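Local atomic coordinates of uncharacterized protein (Staphylococcus aureus subsp. aureus Mu50, PDB entry 4QPV), a protein that is of unknown function and belongs to the DUF1672 family, whose fold is built from kinked-helix-beta-beta-beta repeats. Residues M118-Y131 with L177-F191. Numbering follows the deposited sequence.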
HETATM    1  N   MSE A 118       0.235  15.866  -2.897  1.00 42.02           N
HETATM    2  CA  MSE A 118      -1.067  15.824  -2.223  1.00 38.60           C
HETATM    3  C   MSE A 118      -2.018  14.945  -3.045  1.00 39.82           C
HETATM    4  O   MSE A 118      -2.699  14.104  -2.461  1.00 37.30           O
HETATM    5  CB  MSE A 118      -1.649  17.232  -1.979  1.00 40.69           C
HETATM    6  CG  MSE A 118      -3.038  17.211  -1.337  1.00 45.11           C
HETATM    7 SE   MSE A 118      -3.128  16.025   0.236  0.75 47.69          SE
HETATM    8  CE  MSE A 118      -2.541  17.276   1.540  1.00 44.23           C
ATOM      9  N   SER A 119      -2.040  15.126  -4.395  1.00 37.33           N
ATOM     10  CA  SER A 119      -2.863  14.308  -5.287  0.50 37.15           C
ATOM     11  C   SER A 119      -2.477  12.828  -5.152  1.00 38.92           C
ATOM     12  O   SER A 119      -3.353  11.966  -5.081  1.00 38.25           O
ATOM     13  CB  SER A 119      -2.723  14.773  -6.734  0.50 41.51           C
ATOM     14  OG  SER A 119      -3.644  15.808  -7.033  0.50 48.22           O
ATOM     15  N   THR A 120      -1.158  12.537  -5.069  1.00 33.81           N
ATOM     16  CA  THR A 120      -0.641  11.171  -4.932  1.00 32.89           C
ATOM     17  C   THR A 120      -1.117  10.575  -3.596  1.00 34.38           C
ATOM     18  O   THR A 120      -1.592   9.445  -3.571  1.00 32.17           O
ATOM     19  CB  THR A 120       0.890  11.138  -5.094  1.00 42.83           C
ATOM     20  OG1 THR A 120       1.208  11.619  -6.410  1.00 47.98           O
ATOM     21  CG2 THR A 120       1.476   9.727  -4.925  1.00 42.10           C
ATOM     22  N   LEU A 121      -1.033  11.359  -2.507  1.00 30.72           N
ATOM     23  CA  LEU A 121      -1.492  10.912  -1.195  1.00 28.36           C
ATOM     24  C   LEU A 121      -2.987  10.644  -1.224  1.00 31.42           C
ATOM     25  O   LEU A 121      -3.428   9.641  -0.678  1.00 30.01           O
ATOM     26  CB  LEU A 121      -1.145  11.957  -0.111  1.00 28.05           C
ATOM     27  CG  LEU A 121      -1.470  11.530   1.310  1.00 30.89           C
ATOM     28  CD1 LEU A 121      -0.660  10.262   1.719  1.00 31.16           C
ATOM     29  CD2 LEU A 121      -1.222  12.667   2.263  1.00 31.69           C
ATOM     30  N   VAL A 122      -3.765  11.522  -1.884  1.00 30.64           N
ATOM     31  CA  VAL A 122      -5.205  11.291  -2.049  1.00 31.16           C
ATOM     32  C   VAL A 122      -5.422   9.904  -2.716  1.00 33.27           C
ATOM     33  O   VAL A 122      -6.235   9.127  -2.222  1.00 31.70           O
ATOM     34  CB  VAL A 122      -5.909  12.433  -2.823  1.00 34.96           C
ATOM     35  CG1 VAL A 122      -7.306  12.022  -3.272  1.00 35.33           C
ATOM     36  CG2 VAL A 122      -5.984  13.698  -1.961  1.00 34.88           C
ATOM     37  N   GLY A 123      -4.673   9.608  -3.786  1.00 31.63           N
ATOM     38  CA  GLY A 123      -4.759   8.325  -4.491  1.00 31.11           C
ATOM     39  C   GLY A 123      -4.425   7.144  -3.596  1.00 32.87           C
ATOM     40  O   GLY A 123      -5.079   6.102  -3.660  1.00 30.93           O
ATOM     41  N   THR A 124      -3.437   7.323  -2.705  1.00 28.89           N
ATOM     42  CA  THR A 124      -3.022   6.312  -1.728  1.00 27.17           C
ATOM     43  C   THR A 124      -4.184   6.037  -0.741  1.00 30.17           C
ATOM     44  O   THR A 124      -4.493   4.889  -0.452  1.00 29.66           O
ATOM     45  CB  THR A 124      -1.735   6.795  -1.046  1.00 32.71           C
ATOM     46  OG1 THR A 124      -0.676   6.671  -1.995  1.00 36.57           O
ATOM     47  CG2 THR A 124      -1.399   6.015   0.198  1.00 29.06           C
ATOM     48  N   VAL A 125      -4.825   7.094  -0.242  1.00 26.11           N
ATOM     49  CA  VAL A 125      -5.949   6.957   0.673  1.00 24.83           C
ATOM     50  C   VAL A 125      -7.119   6.302  -0.067  1.00 27.82           C
ATOM     51  O   VAL A 125      -7.748   5.400   0.474  1.00 26.02           O
ATOM     52  CB  VAL A 125      -6.313   8.341   1.243  1.00 28.28           C
ATOM     53  CG1 VAL A 125      -7.677   8.328   1.932  1.00 28.66           C
ATOM     54  CG2 VAL A 125      -5.214   8.832   2.190  1.00 26.73           C
ATOM     55  N   LEU A 126      -7.367   6.718  -1.321  1.00 27.71           N
ATOM     56  CA  LEU A 126      -8.466   6.196  -2.137  1.00 28.12           C
ATOM     57  C   LEU A 126      -8.305   4.694  -2.459  1.00 30.12           C
ATOM     58  O   LEU A 126      -9.309   4.029  -2.690  1.00 29.41           O
ATOM     59  CB  LEU A 126      -8.685   7.023  -3.401  1.00 29.13           C
ATOM     60  CG  LEU A 126      -9.289   8.415  -3.135  1.00 32.42           C
ATOM     61  CD1 LEU A 126      -9.483   9.165  -4.426  1.00 34.02           C
ATOM     62  CD2 LEU A 126     -10.582   8.334  -2.326  1.00 33.35           C
ATOM     63  N   SER A 127      -7.072   4.148  -2.416  1.00 27.45           N
ATOM     64  CA  SER A 127      -6.849   2.707  -2.571  0.50 25.94           C
ATOM     65  C   SER A 127      -7.628   1.968  -1.463  1.00 28.34           C
ATOM     66  O   SER A 127      -8.177   0.891  -1.686  1.00 26.74           O
ATOM     67  CB  SER A 127      -5.356   2.391  -2.510  0.50 26.36           C
ATOM     68  OG  SER A 127      -5.106   0.999  -2.393  0.50 25.48           O
ATOM     69  N   GLY A 128      -7.686   2.596  -0.277  1.00 25.70           N
ATOM     70  CA  GLY A 128      -8.399   2.064   0.882  1.00 25.22           C
ATOM     71  C   GLY A 128      -9.910   2.058   0.648  1.00 29.65           C
ATOM     72  O   GLY A 128     -10.617   1.163   1.111  1.00 27.29           O
ATOM     73  N   PHE A 129     -10.411   3.053  -0.109  1.00 27.97           N
ATOM     74  CA  PHE A 129     -11.829   3.139  -0.478  1.00 28.31           C
ATOM     75  C   PHE A 129     -12.156   2.058  -1.512  1.00 31.96           C
ATOM     76  O   PHE A 129     -13.215   1.427  -1.440  1.00 30.21           O
ATOM     77  CB  PHE A 129     -12.154   4.533  -1.045  1.00 29.75           C
ATOM     78  CG  PHE A 129     -12.330   5.651  -0.044  1.00 29.31           C
ATOM     79  CD1 PHE A 129     -11.264   6.080   0.744  1.00 29.17           C
ATOM     80  CD2 PHE A 129     -13.543   6.323   0.059  1.00 31.86           C
ATOM     81  CE1 PHE A 129     -11.424   7.143   1.650  1.00 29.54           C
ATOM     82  CE2 PHE A 129     -13.707   7.379   0.966  1.00 34.25           C
ATOM     83  CZ  PHE A 129     -12.640   7.793   1.741  1.00 31.43           C
ATOM     84  N   GLU A 130     -11.209   1.818  -2.445  1.00 29.80           N
ATOM     85  CA  GLU A 130     -11.326   0.780  -3.466  1.00 29.36           C
ATOM     86  C   GLU A 130     -11.337  -0.590  -2.809  1.00 31.94           C
ATOM     87  O   GLU A 130     -12.125  -1.447  -3.212  1.00 30.24           O
ATOM     88  CB  GLU A 130     -10.213   0.876  -4.523  1.00 29.27           C
ATOM     89  CG  GLU A 130     -10.346   2.070  -5.463  1.00 35.22           C
ATOM     90  CD  GLU A 130     -11.566   2.158  -6.371  1.00 47.93           C
ATOM     91  OE1 GLU A 130     -12.398   1.220  -6.381  1.00 36.26           O
ATOM     92  OE2 GLU A 130     -11.664   3.160  -7.115  1.00 39.58           O
ATOM     93  N   TYR A 131     -10.525  -0.766  -1.738  1.00 28.87           N
ATOM     94  CA  TYR A 131     -10.529  -2.014  -0.981  1.00 27.89           C
ATOM     95  C   TYR A 131     -11.913  -2.263  -0.404  1.00 31.09           C
ATOM     96  O   TYR A 131     -12.468  -3.338  -0.622  1.00 30.54           O
ATOM     97  CB  TYR A 131      -9.478  -2.005   0.132  1.00 27.49           C
ATOM     98  CG  TYR A 131      -9.643  -3.184   1.072  1.00 27.34           C
ATOM     99  CD1 TYR A 131      -9.339  -4.482   0.655  1.00 28.14           C
ATOM    100  CD2 TYR A 131     -10.192  -3.016   2.344  1.00 28.17           C
ATOM    101  CE1 TYR A 131      -9.517  -5.577   1.506  1.00 27.46           C
ATOM    102  CE2 TYR A 131     -10.370  -4.103   3.202  1.00 28.53           C
ATOM    103  CZ  TYR A 131     -10.024  -5.377   2.780  1.00 29.59           C
ATOM    104  OH  TYR A 131     -10.189  -6.437   3.634  1.00 28.75           O
ATOM    105  N   LEU A 177      -2.957  -2.659  -3.958  1.00 24.67           N
ATOM    106  CA  LEU A 177      -4.014  -2.127  -4.815  1.00 25.17           C
ATOM    107  C   LEU A 177      -3.709  -0.642  -5.099  1.00 28.86           C
ATOM    108  O   LEU A 177      -3.288   0.075  -4.186  1.00 28.36           O
ATOM    109  CB  LEU A 177      -5.358  -2.324  -4.057  1.00 25.86           C
ATOM    110  CG  LEU A 177      -6.680  -1.853  -4.675  1.00 32.12           C
ATOM    111  CD1 LEU A 177      -7.154  -2.794  -5.719  1.00 33.62           C
ATOM    112  CD2 LEU A 177      -7.768  -1.849  -3.620  1.00 35.00           C
ATOM    113  N   THR A 178      -3.886  -0.202  -6.350  1.00 28.32           N
ATOM    114  CA  THR A 178      -3.625   1.179  -6.771  0.50 29.31           C
ATOM    115  C   THR A 178      -4.923   1.800  -7.295  1.00 36.04           C
ATOM    116  O   THR A 178      -5.601   1.178  -8.120  1.00 38.79           O
ATOM    117  CB  THR A 178      -2.492   1.216  -7.832  0.50 37.49           C
ATOM    118  OG1 THR A 178      -1.345   0.512  -7.334  0.50 33.84           O
ATOM    119  CG2 THR A 178      -2.087   2.648  -8.234  0.50 34.88           C
ATOM    120  N   ALA A 179      -5.223   3.025  -6.849  1.00 33.30           N
ATOM    121  CA  ALA A 179      -6.375   3.841  -7.214  1.00 34.55           C
ATOM    122  C   ALA A 179      -5.943   5.088  -7.979  1.00 37.56           C
ATOM    123  O   ALA A 179      -4.766   5.449  -7.973  1.00 36.00           O
ATOM    124  CB  ALA A 179      -7.134   4.254  -5.958  1.00 35.33           C
ATOM    125  N   ILE A 180      -6.909   5.754  -8.611  1.00 35.08           N
ATOM    126  CA  ILE A 180      -6.679   6.975  -9.367  1.00 36.11           C
ATOM    127  C   ILE A 180      -6.567   8.164  -8.393  1.00 41.22           C
ATOM    128  O   ILE A 180      -7.441   8.330  -7.532  1.00 40.14           O
ATOM    129  CB  ILE A 180      -7.803   7.169 -10.425  1.00 39.90           C
ATOM    130  CG1 ILE A 180      -7.775   6.066 -11.531  1.00 40.25           C
ATOM    131  CG2 ILE A 180      -7.848   8.600 -11.024  1.00 41.59           C
ATOM    132  CD1 ILE A 180      -6.458   5.900 -12.339  1.00 43.37           C
ATOM    133  N   PRO A 181      -5.516   9.009  -8.545  1.00 39.40           N
ATOM    134  CA  PRO A 181      -5.388  10.182  -7.674  1.00 39.59           C
ATOM    135  C   PRO A 181      -6.347  11.321  -8.036  1.00 41.50           C
ATOM    136  O   PRO A 181      -6.800  11.429  -9.173  1.00 41.71           O
ATOM    137  CB  PRO A 181      -3.935  10.614  -7.893  1.00 41.60           C
ATOM    138  CG  PRO A 181      -3.624  10.198  -9.283  1.00 47.01           C
ATOM    139  CD  PRO A 181      -4.388   8.922  -9.502  1.00 42.06           C
ATOM    140  N   TYR A 182      -6.659  12.169  -7.053  1.00 36.56           N
ATOM    141  CA  TYR A 182      -7.478  13.372  -7.226  1.00 38.16           C
ATOM    142  C   TYR A 182      -6.942  14.412  -6.279  1.00 42.19           C
ATOM    143  O   TYR A 182      -6.083  14.098  -5.451  1.00 39.86           O
ATOM    144  CB  TYR A 182      -8.984  13.111  -6.972  1.00 40.09           C
ATOM    145  CG  TYR A 182      -9.627  12.168  -7.963  1.00 41.42           C
ATOM    146  CD1 TYR A 182      -9.920  12.582  -9.261  1.00 44.54           C
ATOM    147  CD2 TYR A 182      -9.894  10.843  -7.624  1.00 41.02           C
ATOM    148  CE1 TYR A 182     -10.479  11.705 -10.191  1.00 43.93           C
ATOM    149  CE2 TYR A 182     -10.465   9.962  -8.541  1.00 41.75           C
ATOM    150  CZ  TYR A 182     -10.760  10.400  -9.822  1.00 48.01           C
ATOM    151  OH  TYR A 182     -11.321   9.534 -10.732  1.00 46.41           O
ATOM    152  N   THR A 183      -7.421  15.640  -6.377  1.00 41.24           N
ATOM    153  CA  THR A 183      -6.973  16.677  -5.446  1.00 40.62           C
ATOM    154  C   THR A 183      -7.676  16.500  -4.089  1.00 41.85           C
ATOM    155  O   THR A 183      -8.670  15.776  -3.990  1.00 40.03           O
ATOM    156  CB  THR A 183      -7.268  18.062  -6.038  1.00 45.03           C
ATOM    157  OG1 THR A 183      -8.683  18.196  -6.151  1.00 44.36           O
ATOM    158  CG2 THR A 183      -6.592  18.280  -7.389  1.00 47.76           C
ATOM    159  N   LEU A 184      -7.195  17.203  -3.060  1.00 39.53           N
ATOM    160  CA  LEU A 184      -7.830  17.153  -1.758  1.00 39.47           C
ATOM    161  C   LEU A 184      -9.248  17.769  -1.840  1.00 43.54           C
ATOM    162  O   LEU A 184     -10.154  17.263  -1.175  1.00 41.29           O
ATOM    163  CB  LEU A 184      -6.959  17.858  -0.704  1.00 39.71           C
ATOM    164  CG  LEU A 184      -7.382  17.674   0.755  1.00 44.76           C
ATOM    165  CD1 LEU A 184      -7.390  16.203   1.151  1.00 44.32           C
ATOM    166  CD2 LEU A 184      -6.485  18.472   1.680  1.00 47.98           C
ATOM    167  N   ASP A 185      -9.456  18.809  -2.696  1.00 42.59           N
ATOM    168  CA  ASP A 185     -10.791  19.393  -2.875  1.00 44.62           C
ATOM    169  C   ASP A 185     -11.734  18.344  -3.445  1.00 47.89           C
ATOM    170  O   ASP A 185     -12.849  18.198  -2.947  1.00 48.57           O
ATOM    171  CB  ASP A 185     -10.760  20.643  -3.778  1.00 48.93           C
ATOM    172  CG  ASP A 185     -10.275  21.908  -3.092  1.00 63.30           C
ATOM    173  OD1 ASP A 185     -10.191  21.916  -1.843  1.00 63.00           O
ATOM    174  OD2 ASP A 185      -9.997  22.899  -3.803  1.00 73.56           O
ATOM    175  N   GLU A 186     -11.257  17.571  -4.445  1.00 42.62           N
ATOM    176  CA  GLU A 186     -12.031  16.497  -5.067  1.00 42.04           C
ATOM    177  C   GLU A 186     -12.312  15.392  -4.041  1.00 43.36           C
ATOM    178  O   GLU A 186     -13.439  14.889  -4.001  1.00 43.64           O
ATOM    179  CB  GLU A 186     -11.314  15.938  -6.301  1.00 43.01           C
ATOM    180  CG  GLU A 186     -11.477  16.827  -7.523  1.00 53.54           C
ATOM    181  CD  GLU A 186     -10.539  16.591  -8.693  1.00 65.61           C
ATOM    182  OE1 GLU A 186      -9.449  16.005  -8.499  1.00 49.61           O
ATOM    183  OE2 GLU A 186     -10.876  17.057  -9.804  1.00 59.68           O
ATOM    184  N   TYR A 187     -11.325  15.078  -3.162  1.00 38.87           N
ATOM    185  CA  TYR A 187     -11.507  14.101  -2.087  1.00 36.60           C
ATOM    186  C   TYR A 187     -12.618  14.566  -1.135  1.00 42.18           C
ATOM    187  O   TYR A 187     -13.511  13.787  -0.798  1.00 41.83           O
ATOM    188  CB  TYR A 187     -10.196  13.861  -1.301  1.00 35.76           C
ATOM    189  CG  TYR A 187     -10.397  12.949  -0.106  1.00 35.82           C
ATOM    190  CD1 TYR A 187     -10.346  11.562  -0.247  1.00 36.38           C
ATOM    191  CD2 TYR A 187     -10.699  13.468   1.153  1.00 36.00           C
ATOM    192  CE1 TYR A 187     -10.577  10.714   0.834  1.00 34.86           C
ATOM    193  CE2 TYR A 187     -10.950  12.630   2.238  1.00 35.75           C
ATOM    194  CZ  TYR A 187     -10.868  11.252   2.077  1.00 40.23           C
ATOM    195  OH  TYR A 187     -11.094  10.407   3.134  1.00 36.95           O
ATOM    196  N   LYS A 188     -12.548  15.834  -0.692  1.00 40.45           N
ATOM    197  CA  LYS A 188     -13.531  16.408   0.229  1.00 41.68           C
ATOM    198  C   LYS A 188     -14.944  16.392  -0.360  1.00 47.11           C
ATOM    199  O   LYS A 188     -15.886  16.032   0.335  1.00 47.18           O
ATOM    200  CB  LYS A 188     -13.138  17.848   0.628  1.00 45.11           C
ATOM    201  CG  LYS A 188     -11.875  17.938   1.485  1.00 59.14           C
ATOM    202  CD  LYS A 188     -12.141  17.641   2.953  1.00 70.76           C
ATOM    203  CE  LYS A 188     -10.923  17.857   3.811  1.00 69.39           C
ATOM    204  NZ  LYS A 188     -11.013  17.097   5.083  1.00 68.73           N
ATOM    205  N   ARG A 189     -15.076  16.723  -1.643  1.00 46.53           N
ATOM    206  CA  ARG A 189     -16.366  16.795  -2.324  1.00 49.10           C
ATOM    207  C   ARG A 189     -16.966  15.414  -2.659  1.00 52.15           C
ATOM    208  O   ARG A 189     -18.166  15.220  -2.472  1.00 52.88           O
ATOM    209  CB  ARG A 189     -16.221  17.623  -3.614  1.00 52.96           C
ATOM    210  CG  ARG A 189     -17.512  17.804  -4.407  1.00 63.87           C
ATOM    211  CD  ARG A 189     -17.280  18.602  -5.667  1.00 74.81           C
ATOM    212  NE  ARG A 189     -18.485  18.649  -6.495  1.00 81.12           N
ATOM    213  CZ  ARG A 189     -18.537  19.191  -7.707  1.00 97.57           C
ATOM    214  NH1 ARG A 189     -17.451  19.730  -8.249  1.00 85.46           N
ATOM    215  NH2 ARG A 189     -19.672  19.185  -8.393  1.00 84.74           N
ATOM    216  N   TYR A 190     -16.160  14.484  -3.178  1.00 47.11           N
ATOM    217  CA  TYR A 190     -16.702  13.217  -3.658  1.00 46.93           C
ATOM    218  C   TYR A 190     -16.490  11.995  -2.761  1.00 46.96           C
ATOM    219  O   TYR A 190     -17.281  11.048  -2.857  1.00 46.21           O
ATOM    220  CB  TYR A 190     -16.103  12.903  -5.036  1.00 48.89           C
ATOM    221  CG  TYR A 190     -16.482  13.892  -6.121  1.00 54.07           C
ATOM    222  CD1 TYR A 190     -17.729  13.836  -6.739  1.00 58.03           C
ATOM    223  CD2 TYR A 190     -15.576  14.849  -6.565  1.00 55.35           C
ATOM    224  CE1 TYR A 190     -18.082  14.744  -7.736  1.00 61.66           C
ATOM    225  CE2 TYR A 190     -15.914  15.754  -7.574  1.00 58.66           C
ATOM    226  CZ  TYR A 190     -17.167  15.694  -8.159  1.00 68.36           C
ATOM    227  OH  TYR A 190     -17.498  16.575  -9.162  1.00 72.42           O
ATOM    228  N   PHE A 191     -15.428  11.969  -1.932  1.00 41.15           N
ATOM    229  CA  PHE A 191     -15.144  10.733  -1.205  1.00 38.35           C
ATOM    230  C   PHE A 191     -15.287  10.802   0.324  1.00 40.98           C
ATOM    231  O   PHE A 191     -15.827   9.862   0.902  1.00 40.39           O
ATOM    232  CB  PHE A 191     -13.748  10.239  -1.586  1.00 37.35           C
ATOM    233  CG  PHE A 191     -13.631   9.930  -3.062  1.00 38.29           C
ATOM    234  CD1 PHE A 191     -14.086   8.716  -3.577  1.00 39.79           C
ATOM    235  CD2 PHE A 191     -13.047  10.841  -3.937  1.00 39.67           C
ATOM    236  CE1 PHE A 191     -13.977   8.429  -4.945  1.00 40.84           C
ATOM    237  CE2 PHE A 191     -12.932  10.548  -5.304  1.00 42.33           C
ATOM    238  CZ  PHE A 191     -13.404   9.345  -5.800  1.00 39.99           C
TER
HETATM  239  O   HOH W   1      -3.303   4.174  -4.981  1.00 42.63           O
HETATM  240  O   HOH W   2      -9.522   4.055  -8.599  1.00 43.55           O
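The rings of Y187 and F191 meet L126 in the middle of this contact. The Y187 ring enters helix 118-131 as a knob in a hole made by V122, V125, L126 and F129. Its CG stands anti to the backbone N (chi1 175°), which points the ring into that hole. The F129 ring crosses it steeply, with planes at 83°, and puts F129 CZ 3.3 Å from Y187 OH. That hydroxyl is hydrogen-bonded to the backbone O of F63. The two methyls of L126 take different rings. L126 CD2 lies over one face of the F191 ring in a CH-pi contact, 3.8 Å from its centroid, while L126 CD1 meets the edge of the Y182 ring in its plane. M118, a selenomethionine, touches L184 at the start of helix 184-190. Near the other end of helix 118-131, L177 CD2 packs against E130 CB and the backbone N of Y131.

Close backbone approach is made possible by G123, whose CA lies 3.7 Å from P181 CA. Beside it, A179 CB rests on the helix backbone near S127 N. S119 CA points its hydrogen at Y182 O, 3.2 Å from S119 CA.

Polar links are few. S127 OG donates to L177 O at 2.7 Å, from above the carbonyl plane, and is also bonded to F170 N. One water joins A179 N to G123 O, weakly at the latter. A second joins I180 N to E130 OE2, 2.8 Å from that oxygen, which also forms a salt bridge with K210.

T183 and E186 form a capping box: E186 N donates to T183 OG1, and T183 N to E186 OE1 at 3.0 Å. Strand 175-178 of the mixed sheet thus runs through a loop into helix 184-190, all laid on helix 116-133. The axes of 118-131 and 184-190 lie at 34°, with the Y187 knob joining the two helices.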